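Local structure of predicted metal-dependent hydrolase of the TIM-barrel fold (Lactobacillus casei, 2QPX) at the interface of chains A and B. The protein probably acts as a zinc-dependent hydrolase of the amidohydrolase family, built on a TIM barrel with a two-zinc site. Sequence-based numbering; all coordinates share one arbitrary frame. Chains: chain A/B, Predicted metal-dependent hydrolase of the TIM-barrel fold.

Contact 1: the interface of chains A and B. Residues chain A 346; chain B 54, 57-58, 61, 294, 328, 332.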
loop_
_atom_site.group_PDB
_atom_site.type_symbol
_atom_site.label_atom_id
_atom_site.label_comp_id
_atom_site.label_asym_id
_atom_site.label_seq_id
_atom_site.Cartn_x
_atom_site.Cartn_y
_atom_site.Cartn_z
ATOM N N PHE A 346 -19.740 -17.084 -4.720
ATOM C CA PHE A 346 -20.281 -17.688 -3.492
ATOM C C PHE A 346 -21.696 -17.254 -3.140
ATOM O O PHE A 346 -22.447 -18.020 -2.553
ATOM C CB PHE A 346 -19.370 -17.516 -2.249
ATOM C CG PHE A 346 -17.937 -17.859 -2.483
ATOM C CD1 PHE A 346 -17.579 -19.022 -3.116
ATOM C CD2 PHE A 346 -16.924 -16.984 -2.064
ATOM C CE1 PHE A 346 -16.257 -19.316 -3.342
ATOM C CE2 PHE A 346 -15.615 -17.306 -2.285
ATOM C CZ PHE A 346 -15.280 -18.451 -2.917
ATOM N N LEU B 54 -17.193 -11.972 3.047
ATOM C CA LEU B 54 -17.204 -12.972 2.003
ATOM C C LEU B 54 -16.644 -14.333 2.448
ATOM O O LEU B 54 -17.144 -15.382 1.983
ATOM C CB LEU B 54 -16.452 -12.470 0.770
ATOM C CG LEU B 54 -16.705 -13.246 -0.527
ATOM C CD1 LEU B 54 -18.223 -13.240 -0.891
ATOM C CD2 LEU B 54 -15.907 -12.665 -1.705
ATOM N N HIS B 57 -19.174 -16.896 3.577
ATOM C CA HIS B 57 -19.929 -17.419 2.429
ATOM C C HIS B 57 -19.154 -18.389 1.574
ATOM O O HIS B 57 -19.737 -19.373 1.067
ATOM C CB HIS B 57 -20.521 -16.275 1.633
ATOM C CG HIS B 57 -21.555 -15.539 2.406
ATOM N ND1 HIS B 57 -22.896 -15.851 2.356
ATOM C CD2 HIS B 57 -21.440 -14.546 3.338
ATOM C CE1 HIS B 57 -23.560 -15.070 3.193
ATOM N NE2 HIS B 57 -22.697 -14.266 3.802
ATOM N N GLY B 58 -17.853 -18.180 1.424
ATOM C CA GLY B 58 -16.990 -19.163 0.779
ATOM C C GLY B 58 -16.967 -20.471 1.523
ATOM O O GLY B 58 -17.022 -21.528 0.915
ATOM N N ALA B 61 -20.213 -22.276 0.905
ATOM C CA ALA B 61 -20.269 -22.796 -0.446
ATOM C C ALA B 61 -19.537 -24.126 -0.503
ATOM O O ALA B 61 -20.029 -25.088 -1.106
ATOM C CB ALA B 61 -19.647 -21.777 -1.463
ATOM N N PRO B 294 -10.986 -13.804 0.524
ATOM C CA PRO B 294 -10.956 -14.573 -0.719
ATOM C C PRO B 294 -11.096 -13.749 -1.999
ATOM O O PRO B 294 -10.489 -14.115 -3.034
ATOM C CB PRO B 294 -12.110 -15.581 -0.519
ATOM C CG PRO B 294 -13.023 -14.909 0.410
ATOM C CD PRO B 294 -12.139 -14.201 1.362
ATOM N N LEU B 328 -10.862 -23.644 0.935
ATOM C CA LEU B 328 -11.032 -22.297 0.362
ATOM C C LEU B 328 -9.692 -21.651 0.005
ATOM O O LEU B 328 -9.535 -21.049 -1.053
ATOM C CB LEU B 328 -11.861 -21.377 1.250
ATOM C CG LEU B 328 -12.238 -20.010 0.657
ATOM C CD1 LEU B 328 -12.999 -20.187 -0.615
ATOM C CD2 LEU B 328 -13.059 -19.197 1.676
ATOM N N GLN B 332 -8.804 -20.616 -3.840
ATOM C CA GLN B 332 -8.514 -19.230 -4.219
ATOM C C GLN B 332 -7.079 -19.085 -4.710
ATOM O O GLN B 332 -6.796 -18.310 -5.632
ATOM C CB GLN B 332 -8.772 -18.253 -3.068
ATOM C CG GLN B 332 -10.218 -18.254 -2.585
ATOM C CD GLN B 332 -11.247 -18.076 -3.676
ATOM O OE1 GLN B 332 -11.771 -19.061 -4.182
ATOM N NE2 GLN B 332 -11.475 -16.820 -4.115
HETATM O O HOH W 1 -22.371 -19.422 -0.032
#
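A knob-in-groove apolar interface joins two copies of the hydrolase here: A:Phe346 from a loop of chain A drops its ring between helices 54-66 and 323-342 of chain B, probably helping to hold the deposited trimer together, although the structure alone does not show that this trimer is the biological form. The ring lies with one face on the B helix backbone at B:Gly58, whose CA sits 3.6 Å from CD2 of A:Phe346, displaced toward the rim, as a CH-pi contact. With CG anti to its carbonyl carbon (chi1 -48°), the ring of A:Phe346 extends from the loop over B:Gly58 to B:Leu328. B:Ala61 places CB 3.8 Å from CD1 of A:Phe346, and CG of B:Leu54, one turn before B:Gly58, meets CD2 of the same ring. At the tip, CZ of A:Phe346 touches CD1 of B:Leu328 at 3.7 Å. The amide of B:Gln332 meets the same tip, its OE1 in the ring plane at the edge and the two planes 58° apart. That amide is steadied by its NE2, which donates to B:Pro294 O at 3.1 Å, approaching from above the carbonyl plane. At the other end, water 1 lies 2.9 Å from A:Phe346 O and 2.9 Å from B:His57 O, joining the two carbonyls.

Contact 2: the interface of chains A and B. Residues chain A 277, 306-309; chain B 39, 45, 49, 52-53, 292-293.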
loop_
_atom_site.group_PDB
_atom_site.type_symbol
_atom_site.label_atom_id
_atom_site.label_comp_id
_atom_site.label_asym_id
_atom_site.label_seq_id
_atom_site.Cartn_x
_atom_site.Cartn_y
_atom_site.Cartn_z
ATOM N N SER A 277 -13.166 -5.290 10.268
ATOM C CA SER A 277 -13.287 -6.729 10.445
ATOM C C SER A 277 -12.983 -7.223 11.849
ATOM O O SER A 277 -13.347 -8.351 12.171
ATOM C CB SER A 277 -12.416 -7.483 9.422
ATOM O OG SER A 277 -11.038 -7.607 9.798
ATOM N N GLU A 306 -11.666 -6.304 0.796
ATOM C CA GLU A 306 -11.017 -7.623 0.847
ATOM C C GLU A 306 -11.269 -8.350 2.166
ATOM O O GLU A 306 -11.513 -9.566 2.169
ATOM C CB GLU A 306 -9.508 -7.458 0.567
ATOM C CG GLU A 306 -9.239 -7.154 -0.873
ATOM C CD GLU A 306 -7.835 -6.695 -1.181
ATOM O OE1 GLU A 306 -7.054 -6.410 -0.250
ATOM O OE2 GLU A 306 -7.489 -6.621 -2.398
ATOM N N LEU A 307 -11.240 -7.626 3.285
ATOM C CA LEU A 307 -11.495 -8.196 4.600
ATOM C C LEU A 307 -12.706 -7.634 5.307
ATOM O O LEU A 307 -13.184 -8.226 6.228
ATOM C CB LEU A 307 -10.301 -7.978 5.544
ATOM C CG LEU A 307 -8.972 -8.633 5.180
ATOM C CD1 LEU A 307 -7.906 -8.292 6.229
ATOM C CD2 LEU A 307 -9.116 -10.131 4.997
ATOM N N ALA A 308 -13.195 -6.465 4.924
ATOM C CA ALA A 308 -14.282 -5.850 5.670
ATOM C C ALA A 308 -15.583 -6.610 5.512
ATOM O O ALA A 308 -15.880 -7.135 4.432
ATOM C CB ALA A 308 -14.533 -4.401 5.132
ATOM N N PRO A 309 -16.461 -6.505 6.510
ATOM C CA PRO A 309 -17.848 -6.885 6.253
ATOM C C PRO A 309 -18.496 -5.856 5.319
ATOM O O PRO A 309 -18.279 -4.661 5.467
ATOM C CB PRO A 309 -18.498 -6.802 7.632
ATOM C CG PRO A 309 -17.359 -6.773 8.611
ATOM C CD PRO A 309 -16.296 -6.036 7.888
ATOM N N THR B 39 -12.663 -15.512 10.510
ATOM C CA THR B 39 -12.181 -14.167 10.791
ATOM C C THR B 39 -11.209 -14.211 11.949
ATOM O O THR B 39 -11.220 -15.160 12.723
ATOM C CB THR B 39 -13.364 -13.223 11.190
ATOM O OG1 THR B 39 -12.891 -11.889 11.409
ATOM C CG2 THR B 39 -14.102 -13.721 12.450
ATOM N N TYR B 45 -16.870 -9.882 19.189
ATOM C CA TYR B 45 -17.228 -9.185 17.942
ATOM C C TYR B 45 -18.547 -9.767 17.416
ATOM O O TYR B 45 -18.736 -10.981 17.472
ATOM C CB TYR B 45 -16.104 -9.391 16.928
ATOM C CG TYR B 45 -16.270 -8.715 15.589
ATOM C CD1 TYR B 45 -16.967 -9.323 14.555
ATOM C CD2 TYR B 45 -15.663 -7.489 15.321
ATOM C CE1 TYR B 45 -17.077 -8.741 13.302
ATOM C CE2 TYR B 45 -15.751 -6.893 14.089
ATOM C CZ TYR B 45 -16.488 -7.506 13.061
ATOM O OH TYR B 45 -16.579 -6.976 11.790
ATOM N N ASP B 49 -21.959 -9.623 11.981
ATOM C CA ASP B 49 -21.028 -8.861 11.135
ATOM C C ASP B 49 -20.011 -9.781 10.445
ATOM O O ASP B 49 -19.719 -9.635 9.271
ATOM C CB ASP B 49 -20.310 -7.799 11.970
ATOM C CG ASP B 49 -21.246 -6.735 12.563
ATOM O OD1 ASP B 49 -22.433 -6.659 12.243
ATOM O OD2 ASP B 49 -20.763 -5.946 13.390
ATOM N N ASN B 52 -21.340 -11.350 7.444
ATOM C CA ASN B 52 -21.483 -10.451 6.330
ATOM C C ASN B 52 -20.167 -10.128 5.624
ATOM O O ASN B 52 -20.077 -9.178 4.830
ATOM C CB ASN B 52 -22.257 -9.176 6.758
ATOM C CG ASN B 52 -23.757 -9.398 6.799
ATOM O OD1 ASN B 52 -24.385 -9.267 7.846
ATOM N ND2 ASN B 52 -24.322 -9.745 5.673
ATOM N N ARG B 53 -19.152 -10.935 5.866
ATOM C CA ARG B 53 -17.912 -10.965 5.105
ATOM C C ARG B 53 -17.980 -12.081 4.109
ATOM O O ARG B 53 -18.670 -13.087 4.346
ATOM C CB ARG B 53 -16.721 -11.208 6.032
ATOM C CG ARG B 53 -16.598 -10.165 7.143
ATOM C CD ARG B 53 -15.505 -10.491 8.131
ATOM N NE ARG B 53 -14.177 -10.470 7.548
ATOM C CZ ARG B 53 -13.405 -11.522 7.296
ATOM N NH1 ARG B 53 -13.805 -12.765 7.484
ATOM N NH2 ARG B 53 -12.191 -11.322 6.859
ATOM N N LEU B 292 -9.284 -16.032 4.078
ATOM C CA LEU B 292 -10.169 -15.120 4.855
ATOM C C LEU B 292 -10.436 -13.809 4.152
ATOM O O LEU B 292 -11.323 -13.029 4.556
ATOM C CB LEU B 292 -9.649 -14.903 6.288
ATOM C CG LEU B 292 -9.402 -16.171 7.139
ATOM C CD1 LEU B 292 -9.324 -15.798 8.621
ATOM C CD2 LEU B 292 -10.475 -17.220 6.897
ATOM N N GLY B 293 -9.710 -13.574 3.070
ATOM C CA GLY B 293 -9.945 -12.402 2.182
ATOM C C GLY B 293 -10.039 -12.898 0.760
ATOM O O GLY B 293 -9.269 -12.462 -0.154
HETATM O O HOH W 2 -15.091 -10.442 11.436
HETATM O O HOH W 3 -10.645 -10.529 10.208
#
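The extended backbone of A:Ala308 and A:Pro309 follows A:Leu307, whose carbonyl meets the side chain of B:Arg53 from the loop just before helix 54-66. B:Arg53 NE donates to A:Leu307 O at 2.8 Å, with 157° at the hydrogen, the acceptor tilted 18° from the guanidinium plane; NH2 adds a weak bond to the same oxygen. The bend at chi3 (65°) turns the guanidinium toward this carbonyl, while the aliphatic stem runs over the proline, B:Arg53 CG lying 3.6 Å from A:Pro309 CA. NH2 also makes a weak bond to B:Leu292 O, which ties the guanidinium to its own chain. Beside it, CD2 of A:Leu307 lies in the guanidinium plane at its edge and rests 3.7 Å from B:Gly293 CA. At the rim of the proline ring, B:Tyr45 meets A:Pro309 tip to tip, hydroxyl OH to CG. The tyrosine also turns a face to the carbonyl of A:Ser277, whose O stands 3.3 Å above the ring plane toward its rim. Water links complete the patch: water 3 joins A:Ser277 OG to B:Thr39 OG1, and water 2 lies 2.6 Å from B:Thr39 OG1 and 2.8 Å from A:Ser277 O.

Contact 3: the interface of chains A and B. Residues chain A 239, 242, 244-245; chain B 239, 268.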
loop_
_atom_site.group_PDB
_atom_site.type_symbol
_atom_site.label_atom_id
_atom_site.label_comp_id
_atom_site.label_asym_id
_atom_site.label_seq_id
_atom_site.Cartn_x
_atom_site.Cartn_y
_atom_site.Cartn_z
ATOM N N TYR A 239 1.370 10.992 6.683
ATOM C CA TYR A 239 2.076 9.882 7.355
ATOM C C TYR A 239 1.433 9.506 8.673
ATOM O O TYR A 239 1.482 8.339 9.084
ATOM C CB TYR A 239 3.570 10.236 7.521
ATOM C CG TYR A 239 4.491 9.100 7.802
ATOM C CD1 TYR A 239 4.997 8.327 6.759
ATOM C CD2 TYR A 239 4.888 8.808 9.108
ATOM C CE1 TYR A 239 5.858 7.262 7.012
ATOM C CE2 TYR A 239 5.772 7.756 9.370
ATOM C CZ TYR A 239 6.243 6.984 8.308
ATOM O OH TYR A 239 7.100 5.922 8.570
ATOM N N ASN A 242 -2.611 7.251 9.069
ATOM C CA ASN A 242 -2.840 5.808 8.978
ATOM C C ASN A 242 -3.763 5.420 10.155
ATOM O O ASN A 242 -3.395 5.571 11.325
ATOM C CB ASN A 242 -1.508 5.047 9.047
ATOM C CG ASN A 242 -1.656 3.546 8.838
ATOM O OD1 ASN A 242 -2.688 2.941 9.175
ATOM N ND2 ASN A 242 -0.592 2.920 8.288
ATOM N N LEU A 244 -4.500 2.703 11.558
ATOM C CA LEU A 244 -3.940 1.753 12.526
ATOM C C LEU A 244 -3.432 2.495 13.769
ATOM O O LEU A 244 -3.398 1.914 14.856
ATOM C CB LEU A 244 -2.807 0.939 11.915
ATOM C CG LEU A 244 -3.123 0.046 10.711
ATOM C CD1 LEU A 244 -1.877 -0.681 10.203
ATOM C CD2 LEU A 244 -4.283 -0.924 11.050
ATOM N N LEU A 245 -3.078 3.771 13.613
ATOM C CA LEU A 245 -2.583 4.557 14.734
ATOM C C LEU A 245 -3.688 4.849 15.767
ATOM O O LEU A 245 -3.398 5.196 16.916
ATOM C CB LEU A 245 -1.939 5.848 14.240
ATOM C CG LEU A 245 -0.691 5.694 13.358
ATOM C CD1 LEU A 245 -0.320 7.018 12.670
ATOM C CD2 LEU A 245 0.453 5.112 14.159
ATOM N N TYR B 239 0.711 -2.089 12.747
ATOM C CA TYR B 239 1.686 -1.060 12.332
ATOM C C TYR B 239 3.117 -1.535 12.473
ATOM O O TYR B 239 3.994 -1.114 11.707
ATOM C CB TYR B 239 1.431 0.248 13.114
ATOM C CG TYR B 239 2.040 1.483 12.550
ATOM C CD1 TYR B 239 1.389 2.195 11.543
ATOM C CD2 TYR B 239 3.255 1.969 13.037
ATOM C CE1 TYR B 239 1.952 3.351 11.008
ATOM C CE2 TYR B 239 3.816 3.143 12.523
ATOM C CZ TYR B 239 3.153 3.821 11.500
ATOM O OH TYR B 239 3.722 4.972 10.970
ATOM N N TYR B 268 1.345 -6.224 3.645
ATOM C CA TYR B 268 2.752 -5.925 3.341
ATOM C C TYR B 268 3.382 -6.972 2.427
ATOM O O TYR B 268 4.584 -7.227 2.459
ATOM C CB TYR B 268 3.535 -5.833 4.626
ATOM C CG TYR B 268 2.976 -4.892 5.658
ATOM C CD1 TYR B 268 3.009 -3.529 5.479
ATOM C CD2 TYR B 268 2.461 -5.391 6.845
ATOM C CE1 TYR B 268 2.513 -2.662 6.439
ATOM C CE2 TYR B 268 1.957 -4.514 7.839
ATOM C CZ TYR B 268 1.977 -3.163 7.607
ATOM O OH TYR B 268 1.485 -2.292 8.566
HETATM O O HOH W 4 -0.084 0.157 7.189
HETATM O O HOH W 5 2.258 5.785 8.746
HETATM O O HOH W 6 6.621 4.880 11.245
#
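The phenol oxygen OH of B:Tyr239 is held by two waters that carry its contact to chain A. Water 5 lies 2.8 Å from this OH and 2.7 Å from A:Tyr239 O, a backbone carbonyl; water 6 lies 2.9 Å from the same OH and joins it to the phenol OH of A:Tyr239. The equivalent tyrosines thus meet unequally, their side chains crossing at about a right angle, with OH of B:Tyr239 3.8 Å from CE2 of A:Tyr239. CG of B:Tyr239 is anti to the backbone N (chi1 -163°), which carries the ring across to A:Leu245 and A:Asn242. A:Leu245 caps a face of the B:Tyr239 ring, its methyl CD2 over the centre and 3.9 Å from CE1, a CH-pi contact. The amide of A:Asn242 comes up to the ring with its plane 70° from that of the ring, ND2 3.7 Å from CE1 of B:Tyr239. Its other end is fixed within chain A, where A:Leu244 N donates to A:Asn242 OD1 at 3.0 Å. This leaves ND2 directed to water 4, which leads on to B:Tyr268 OH. An alanine in place of B:Tyr239 would probably leave the A:Leu245 methyl without its ring and the two bridging waters without the phenol that ties them to chain B. The site sits where the 3-10 helices 238-240 and 243-246 of chain A face the 3-10 helix 238-240 of chain B, with the loop at B:Tyr268 alongside.

Contact 4: the interface of chains A and B. Residues chain A 305-306, 310, 344-347, 355; chain B 54, 294-295.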
loop_
_atom_site.group_PDB
_atom_site.type_symbol
_atom_site.label_atom_id
_atom_site.label_comp_id
_atom_site.label_asym_id
_atom_site.label_seq_id
_atom_site.Cartn_x
_atom_site.Cartn_y
_atom_site.Cartn_z
ATOM N N VAL A 305 -12.704 -3.724 0.481
ATOM C CA VAL A 305 -13.583 -4.786 0.981
ATOM C C VAL A 305 -12.974 -6.188 0.980
ATOM O O VAL A 305 -13.676 -7.183 1.165
ATOM C CB VAL A 305 -14.935 -4.773 0.210
ATOM C CG1 VAL A 305 -15.670 -3.445 0.410
ATOM C CG2 VAL A 305 -14.786 -5.103 -1.277
ATOM N N GLU A 306 -11.666 -6.304 0.796
ATOM C CA GLU A 306 -11.017 -7.623 0.847
ATOM C C GLU A 306 -11.269 -8.350 2.166
ATOM O O GLU A 306 -11.513 -9.566 2.169
ATOM C CB GLU A 306 -9.508 -7.458 0.567
ATOM C CG GLU A 306 -9.239 -7.154 -0.873
ATOM C CD GLU A 306 -7.835 -6.695 -1.181
ATOM O OE1 GLU A 306 -7.054 -6.410 -0.250
ATOM O OE2 GLU A 306 -7.489 -6.621 -2.398
ATOM N N TYR A 310 -19.353 -6.331 4.428
ATOM C CA TYR A 310 -20.028 -5.441 3.507
ATOM C C TYR A 310 -20.996 -4.510 4.241
ATOM O O TYR A 310 -21.341 -3.448 3.722
ATOM C CB TYR A 310 -20.769 -6.250 2.404
ATOM C CG TYR A 310 -19.823 -6.849 1.394
ATOM C CD1 TYR A 310 -19.249 -6.075 0.388
ATOM C CD2 TYR A 310 -19.523 -8.216 1.396
ATOM C CE1 TYR A 310 -18.352 -6.627 -0.547
ATOM C CE2 TYR A 310 -18.645 -8.764 0.478
ATOM C CZ TYR A 310 -18.072 -7.989 -0.508
ATOM O OH TYR A 310 -17.221 -8.536 -1.432
ATOM N N LEU A 344 -18.854 -11.392 -8.284
ATOM C CA LEU A 344 -18.453 -11.837 -6.948
ATOM C C LEU A 344 -18.932 -13.278 -6.751
ATOM O O LEU A 344 -20.123 -13.539 -6.978
ATOM C CB LEU A 344 -19.073 -10.967 -5.889
ATOM C CG LEU A 344 -18.444 -11.027 -4.502
ATOM C CD1 LEU A 344 -17.012 -10.464 -4.492
ATOM C CD2 LEU A 344 -19.373 -10.320 -3.562
ATOM N N PRO A 345 -18.028 -14.193 -6.305
ATOM C CA PRO A 345 -18.384 -15.617 -6.080
ATOM C C PRO A 345 -19.209 -15.865 -4.814
ATOM O O PRO A 345 -19.358 -14.998 -3.966
ATOM C CB PRO A 345 -17.029 -16.291 -5.938
ATOM C CG PRO A 345 -16.134 -15.230 -5.372
ATOM C CD PRO A 345 -16.609 -13.942 -6.012
ATOM N N PHE A 346 -19.740 -17.084 -4.720
ATOM C CA PHE A 346 -20.281 -17.688 -3.492
ATOM C C PHE A 346 -21.696 -17.254 -3.140
ATOM O O PHE A 346 -22.447 -18.020 -2.553
ATOM C CB PHE A 346 -19.370 -17.516 -2.249
ATOM C CG PHE A 346 -17.937 -17.859 -2.483
ATOM C CD1 PHE A 346 -17.579 -19.022 -3.116
ATOM C CD2 PHE A 346 -16.924 -16.984 -2.064
ATOM C CE1 PHE A 346 -16.257 -19.316 -3.342
ATOM C CE2 PHE A 346 -15.615 -17.306 -2.285
ATOM C CZ PHE A 346 -15.280 -18.451 -2.917
ATOM N N VAL A 347 -22.088 -16.034 -3.468
ATOM C CA VAL A 347 -23.318 -15.479 -2.937
ATOM C C VAL A 347 -24.329 -15.338 -4.076
ATOM O O VAL A 347 -23.967 -15.157 -5.257
ATOM C CB VAL A 347 -23.079 -14.090 -2.241
ATOM C CG1 VAL A 347 -22.226 -14.285 -0.988
ATOM C CG2 VAL A 347 -22.493 -13.086 -3.215
ATOM N N TRP A 355 -26.428 -6.433 0.187
ATOM C CA TRP A 355 -25.182 -5.737 0.499
ATOM C C TRP A 355 -25.104 -4.367 -0.165
ATOM O O TRP A 355 -24.693 -3.363 0.472
ATOM C CB TRP A 355 -24.005 -6.624 0.140
ATOM C CG TRP A 355 -23.740 -7.737 1.137
ATOM C CD1 TRP A 355 -24.094 -7.761 2.447
ATOM C CD2 TRP A 355 -22.971 -8.907 0.903
ATOM N NE1 TRP A 355 -23.588 -8.893 3.057
ATOM C CE2 TRP A 355 -22.872 -9.600 2.139
ATOM C CE3 TRP A 355 -22.316 -9.425 -0.214
ATOM C CZ2 TRP A 355 -22.206 -10.806 2.264
ATOM C CZ3 TRP A 355 -21.643 -10.648 -0.076
ATOM C CH2 TRP A 355 -21.575 -11.291 1.159
ATOM N N LEU B 54 -17.193 -11.972 3.047
ATOM C CA LEU B 54 -17.204 -12.972 2.003
ATOM C C LEU B 54 -16.644 -14.333 2.448
ATOM O O LEU B 54 -17.144 -15.382 1.983
ATOM C CB LEU B 54 -16.452 -12.470 0.770
ATOM C CG LEU B 54 -16.705 -13.246 -0.527
ATOM C CD1 LEU B 54 -18.223 -13.240 -0.891
ATOM C CD2 LEU B 54 -15.907 -12.665 -1.705
ATOM N N PRO B 294 -10.986 -13.804 0.524
ATOM C CA PRO B 294 -10.956 -14.573 -0.719
ATOM C C PRO B 294 -11.096 -13.749 -1.999
ATOM O O PRO B 294 -10.489 -14.115 -3.034
ATOM C CB PRO B 294 -12.110 -15.581 -0.519
ATOM C CG PRO B 294 -13.023 -14.909 0.410
ATOM C CD PRO B 294 -12.139 -14.201 1.362
ATOM N N SER B 295 -11.830 -12.635 -1.984
ATOM C CA SER B 295 -11.871 -11.779 -3.210
ATOM C C SER B 295 -10.534 -11.085 -3.540
ATOM O O SER B 295 -10.343 -10.541 -4.644
ATOM C CB SER B 295 -12.985 -10.742 -3.124
ATOM O OG SER B 295 -12.678 -9.722 -2.162
HETATM O O HOH W 7 -12.933 -11.094 0.301
HETATM O O HOH W 8 -14.917 -9.239 -0.028
#
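Helix 54-66, through its first residue, and 3-10 helix 294-296 of chain B meet the loop 344-347 of chain A, the start of the loop after helix 297-304 and the 3-10 helix 310-312. B:Leu54 enters a hydrophobic pocket between A:Leu344 and A:Pro345, its CG anti to the backbone N (chi1 -164°), which directs both methyls inward. The two methyls take different walls: CD2 lies 3.7 Å from CD1 of A:Leu344, the two side chains lying antiparallel, flank to flank, while CD1 packs 3.7 Å from A:Pro345 O and near CG1 of A:Val347. A:Tyr310 and A:Trp355 are more distant neighbours, and CD2 of the tyrosine ring lies over a face of the indole within chain A. An alanine in place of B:Leu54 would probably open a gap against A:Leu344 and A:Val347 and leave the A:Phe346 ring with less support along its edge. Beside this greasy plug is a polar water pair. Water 7 lies 3.0 Å from B:Ser295 N, whose N-H points to it (154° at the hydrogen), and 2.8 Å from both B:Ser295 OG and A:Glu306 O. Water 8, 2.7 Å from water 7, is shared by A:Val305 O and the phenol OH of A:Tyr310, and B:Ser295 OG reaches it too. Methyl packing beside bridging water thus joins the two subunits, probably helping to fix how they are set against each other in the deposited trimer.

Contacts 1 and 4 are neighbours, their C-alpha centres about 7 Å apart, and share A:Phe346, B:Leu54 and B:Pro294: each chain sends one apolar side chain into the other. Contact 2 follows about 9 Å from contact 4, sharing A:Glu306, and about 11 Å from contact 1; B:Arg53 directly precedes B:Leu54, so the loop-to-helix junction there serves all three. Contact 3 stands apart, about 19 Å from contact 2 and 28 Å from contact 1, and combines water bridges with packing on one tyrosine ring. The separated patches would probably limit rocking between subunits. The interface is not an exact two-fold, consistent with three copies in the deposited assembly.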